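Long-range contact in 11R-lipoxygenase (Gersemia fruticosa, PDB 3VF1), which probably catalyses the calcium-regulated, iron-dependent insertion of molecular oxygen into polyunsaturated fatty acids: residues F261-N266 against K489-D494. Numbering follows the deposited sequence.
Sequences FLNGSN and KFYYKD. With FRU (beta-D-fructofuranose), chain C.
The carboxamide of Asn263 meets the start of helix 491-514 with OD1, while ND2 reaches back to Lys489 in the residues leading into it. ND2 donates to Lys489 O at 3.1 Å, nearly straight at the hydrogen (172°) and with the acceptor close to the amide plane. OD1 faces the first turn, whose N-H groups lack the usual helical acceptor four residues back; it takes two weak bonds, from Tyr491 N at 2.9 Å, strongly bent, and from Tyr492 N at 3.3 Å. Asparagine suits this place because one short, flat group offers a donor and an acceptor side by side. The amide plane is only 13° from that of the Tyr491 ring, with ND2 3.5 Å from CD2.

Leu262 supplies the apolar half, crossing Phe490 at about a right angle. Its CD2 sits over the ring centre, 3.8 Å from the centroid in a CH-pi contact, and its CB lies 3.6 Å from Phe490 CD1; a branched methyl suits a flat aromatic face. Lys493 CB covers the opposite face toward the rim. The ring edge of Phe490, the N-cap residue, meets Asn263 OD1 in plane.

Beyond the contact, Lys493 NZ and Asp494 OD1 form a salt bridge of 2.8 Å; NZ donates to fructose O5, and fructose O1 donates to OD1. The hydroxyl of Tyr492 bonds to Gln574, the residue before the iron ligand His575 in sequence.

An alanine at Asn263 would probably leave Lys489 O and the two N-H groups of the helix start without these partners. One straight bond and two weak ones thus fix the amide's rotation, while leucine-phenylalanine packing beside it completes this junction of two helices in the lipoxygenase domain.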
ATOM      1  N   PHE A 261     -13.425  -7.645  12.645  1.00 29.09           N
ATOM      2  CA  PHE A 261     -13.451  -8.215  11.302  1.00 28.77           C
ATOM      3  C   PHE A 261     -14.014  -7.211  10.303  1.00 29.26           C
ATOM      4  O   PHE A 261     -13.997  -7.448   9.096  1.00 28.02           O
ATOM      5  CB  PHE A 261     -14.274  -9.505  11.285  1.00 29.57           C
ATOM      6  CG  PHE A 261     -13.621 -10.647  12.008  1.00 30.46           C
ATOM      7  CD1 PHE A 261     -13.712 -10.758  13.387  1.00 32.82           C
ATOM      8  CD2 PHE A 261     -12.910 -11.607  11.311  1.00 30.08           C
ATOM      9  CE1 PHE A 261     -13.107 -11.806  14.055  1.00 27.21           C
ATOM     10  CE2 PHE A 261     -12.303 -12.659  11.973  1.00 31.02           C
ATOM     11  CZ  PHE A 261     -12.403 -12.758  13.346  1.00 29.94           C
ATOM     12  N   LEU A 262     -14.508  -6.087  10.814  1.00 28.46           N
ATOM     13  CA  LEU A 262     -15.044  -5.024   9.975  1.00 26.19           C
ATOM     14  C   LEU A 262     -14.159  -3.782  10.025  1.00 27.38           C
ATOM     15  O   LEU A 262     -13.881  -3.166   9.001  1.00 26.94           O
ATOM     16  CB  LEU A 262     -16.452  -4.643  10.435  1.00 25.51           C
ATOM     17  CG  LEU A 262     -17.531  -5.722  10.379  1.00 27.02           C
ATOM     18  CD1 LEU A 262     -18.841  -5.162  10.908  1.00 28.60           C
ATOM     19  CD2 LEU A 262     -17.702  -6.249   8.966  1.00 25.46           C
ATOM     20  N   ASN A 263     -13.721  -3.420  11.227  1.00 26.70           N
ATOM     21  CA  ASN A 263     -13.039  -2.152  11.442  1.00 24.32           C
ATOM     22  C   ASN A 263     -11.656  -2.329  12.054  1.00 26.83           C
ATOM     23  O   ASN A 263     -11.124  -1.414  12.683  1.00 27.69           O
ATOM     24  CB  ASN A 263     -13.896  -1.255  12.335  1.00 24.84           C
ATOM     25  CG  ASN A 263     -15.299  -1.065  11.790  1.00 28.61           C
ATOM     26  OD1 ASN A 263     -15.489  -0.873  10.588  1.00 28.90           O
ATOM     27  ND2 ASN A 263     -16.292  -1.130  12.671  1.00 29.57           N
ATOM     28  N   GLY A 264     -11.079  -3.510  11.872  1.00 26.68           N
ATOM     29  CA  GLY A 264      -9.718  -3.762  12.303  1.00 27.23           C
ATOM     30  C   GLY A 264      -8.744  -3.435  11.191  1.00 26.19           C
ATOM     31  O   GLY A 264      -8.767  -2.335  10.644  1.00 30.53           O
ATOM     32  N   SER A 265      -7.895  -4.395  10.845  1.00 26.05           N
ATOM     33  CA  SER A 265      -6.919  -4.204   9.779  1.00 28.18           C
ATOM     34  C   SER A 265      -7.179  -5.120   8.585  1.00 29.03           C
ATOM     35  O   SER A 265      -6.451  -5.072   7.595  1.00 26.75           O
ATOM     36  CB  SER A 265      -5.507  -4.442  10.310  1.00 25.66           C
ATOM     37  OG  SER A 265      -5.179  -3.496  11.313  1.00 30.44           O
ATOM     38  N   ASN A 266      -8.216  -5.949   8.678  1.00 27.48           N
ATOM     39  CA  ASN A 266      -8.506  -6.919   7.628  1.00 27.12           C
ATOM     40  C   ASN A 266     -10.003  -7.148   7.439  1.00 29.08           C
ATOM     41  O   ASN A 266     -10.562  -8.103   7.979  1.00 31.60           O
ATOM     42  CB  ASN A 266      -7.819  -8.245   7.945  1.00 26.25           C
ATOM     43  CG  ASN A 266      -8.032  -9.283   6.864  1.00 28.88           C
ATOM     44  OD1 ASN A 266      -8.399  -8.953   5.734  1.00 31.51           O
ATOM     45  ND2 ASN A 266      -7.797 -10.545   7.199  1.00 27.19           N
ATOM     46  N   LYS A 489     -22.630  -0.374  10.830  1.00 30.16           N
ATOM     47  CA  LYS A 489     -21.455  -0.102  11.657  1.00 31.21           C
ATOM     48  C   LYS A 489     -20.188  -0.700  11.046  1.00 29.40           C
ATOM     49  O   LYS A 489     -19.262  -1.087  11.757  1.00 29.08           O
ATOM     50  CB  LYS A 489     -21.680  -0.616  13.082  1.00 30.21           C
ATOM     51  CG  LYS A 489     -22.938  -0.042  13.723  1.00 32.13           C
ATOM     52  CD  LYS A 489     -23.142  -0.520  15.149  1.00 35.10           C
ATOM     53  CE  LYS A 489     -22.353   0.320  16.139  1.00 39.93           C
ATOM     54  NZ  LYS A 489     -22.718   0.005  17.547  1.00 45.92           N
ATOM     55  N   PHE A 490     -20.167  -0.763   9.718  1.00 29.13           N
ATOM     56  CA  PHE A 490     -18.997  -1.189   8.963  1.00 25.57           C
ATOM     57  C   PHE A 490     -18.297   0.077   8.469  1.00 29.02           C
ATOM     58  O   PHE A 490     -18.460   0.485   7.321  1.00 29.87           O
ATOM     59  CB  PHE A 490     -19.440  -2.062   7.789  1.00 23.67           C
ATOM     60  CG  PHE A 490     -18.318  -2.785   7.090  1.00 23.49           C
ATOM     61  CD1 PHE A 490     -16.998  -2.638   7.486  1.00 23.96           C
ATOM     62  CD2 PHE A 490     -18.596  -3.620   6.021  1.00 24.87           C
ATOM     63  CE1 PHE A 490     -15.986  -3.316   6.826  1.00 24.11           C
ATOM     64  CE2 PHE A 490     -17.590  -4.292   5.362  1.00 22.98           C
ATOM     65  CZ  PHE A 490     -16.285  -4.141   5.764  1.00 21.35           C
ATOM     66  N   TYR A 491     -17.525   0.698   9.352  1.00 26.21           N
ATOM     67  CA  TYR A 491     -16.990   2.033   9.106  1.00 26.92           C
ATOM     68  C   TYR A 491     -15.964   2.070   7.978  1.00 26.09           C
ATOM     69  O   TYR A 491     -15.896   3.046   7.235  1.00 29.00           O
ATOM     70  CB  TYR A 491     -16.391   2.598  10.394  1.00 27.28           C
ATOM     71  CG  TYR A 491     -17.387   2.650  11.527  1.00 30.62           C
ATOM     72  CD1 TYR A 491     -18.685   3.091  11.313  1.00 30.91           C
ATOM     73  CD2 TYR A 491     -17.039   2.237  12.808  1.00 34.08           C
ATOM     74  CE1 TYR A 491     -19.605   3.136  12.340  1.00 30.69           C
ATOM     75  CE2 TYR A 491     -17.954   2.274  13.842  1.00 33.73           C
ATOM     76  CZ  TYR A 491     -19.235   2.726  13.603  1.00 34.39           C
ATOM     77  OH  TYR A 491     -20.152   2.768  14.626  1.00 44.92           O
ATOM     78  N   TYR A 492     -15.164   1.017   7.849  1.00 25.13           N
ATOM     79  CA  TYR A 492     -14.232   0.923   6.734  1.00 26.78           C
ATOM     80  C   TYR A 492     -14.981   1.019   5.411  1.00 24.46           C
ATOM     81  O   TYR A 492     -14.544   1.697   4.488  1.00 25.35           O
ATOM     82  CB  TYR A 492     -13.459  -0.393   6.768  1.00 26.21           C
ATOM     83  CG  TYR A 492     -12.909  -0.777   5.411  1.00 24.25           C
ATOM     84  CD1 TYR A 492     -13.664  -1.536   4.529  1.00 24.38           C
ATOM     85  CD2 TYR A 492     -11.646  -0.361   5.002  1.00 24.25           C
ATOM     86  CE1 TYR A 492     -13.179  -1.882   3.284  1.00 26.05           C
ATOM     87  CE2 TYR A 492     -11.150  -0.703   3.757  1.00 25.43           C
ATOM     88  CZ  TYR A 492     -11.922  -1.464   2.903  1.00 26.72           C
ATOM     89  OH  TYR A 492     -11.436  -1.809   1.663  1.00 24.62           O
ATOM     90  N   LYS A 493     -16.110   0.325   5.325  1.00 24.57           N
ATOM     91  CA  LYS A 493     -16.890   0.276   4.092  1.00 24.98           C
ATOM     92  C   LYS A 493     -17.442   1.648   3.727  1.00 27.62           C
ATOM     93  O   LYS A 493     -17.373   2.062   2.572  1.00 31.06           O
ATOM     94  CB  LYS A 493     -18.029  -0.738   4.227  1.00 27.76           C
ATOM     95  CG  LYS A 493     -19.051  -0.689   3.099  1.00 27.85           C
ATOM     96  CD  LYS A 493     -20.256   0.171   3.451  1.00 28.61           C
ATOM     97  CE  LYS A 493     -21.050  -0.424   4.604  1.00 31.05           C
ATOM     98  NZ  LYS A 493     -22.271   0.361   4.923  1.00 33.00           N
ATOM     99  N   ASP A 494     -17.986   2.353   4.713  1.00 26.27           N
ATOM    100  CA  ASP A 494     -18.560   3.673   4.475  1.00 29.80           C
ATOM    101  C   ASP A 494     -17.501   4.656   3.985  1.00 31.48           C
ATOM    102  O   ASP A 494     -17.724   5.393   3.022  1.00 31.10           O
ATOM    103  CB  ASP A 494     -19.214   4.213   5.747  1.00 29.57           C
ATOM    104  CG  ASP A 494     -20.471   3.454   6.125  1.00 35.35           C
ATOM    105  OD1 ASP A 494     -21.127   2.896   5.223  1.00 39.97           O
ATOM    106  OD2 ASP A 494     -20.807   3.419   7.327  1.00 40.89           O
TER
HETATM  107  C1  FRU C   2     -22.342   3.235   1.427  1.00 46.49           C
HETATM  108  C2  FRU C   2     -23.793   3.178   1.886  1.00 49.46           C
HETATM  109  C3  FRU C   2     -24.314   4.558   2.257  1.00 47.81           C
HETATM  110  C4  FRU C   2     -25.165   4.309   3.484  1.00 53.68           C
HETATM  111  C5  FRU C   2     -24.568   3.049   4.092  1.00 49.23           C
HETATM  112  C6  FRU C   2     -25.661   2.191   4.715  1.00 45.97           C
HETATM  113  O1  FRU C   2     -21.542   3.774   2.455  1.00 40.19           O
HETATM  114  O2  FRU C   2     -24.605   2.675   0.849  1.00 53.34           O
HETATM  115  O3  FRU C   2     -25.077   5.124   1.215  1.00 56.49           O
HETATM  116  O4  FRU C   2     -25.141   5.389   4.385  1.00 59.81           O
HETATM  117  O5  FRU C   2     -23.899   2.366   3.044  1.00 52.34           O
HETATM  118  O6  FRU C   2     -25.212   1.599   5.912  1.00 43.39           O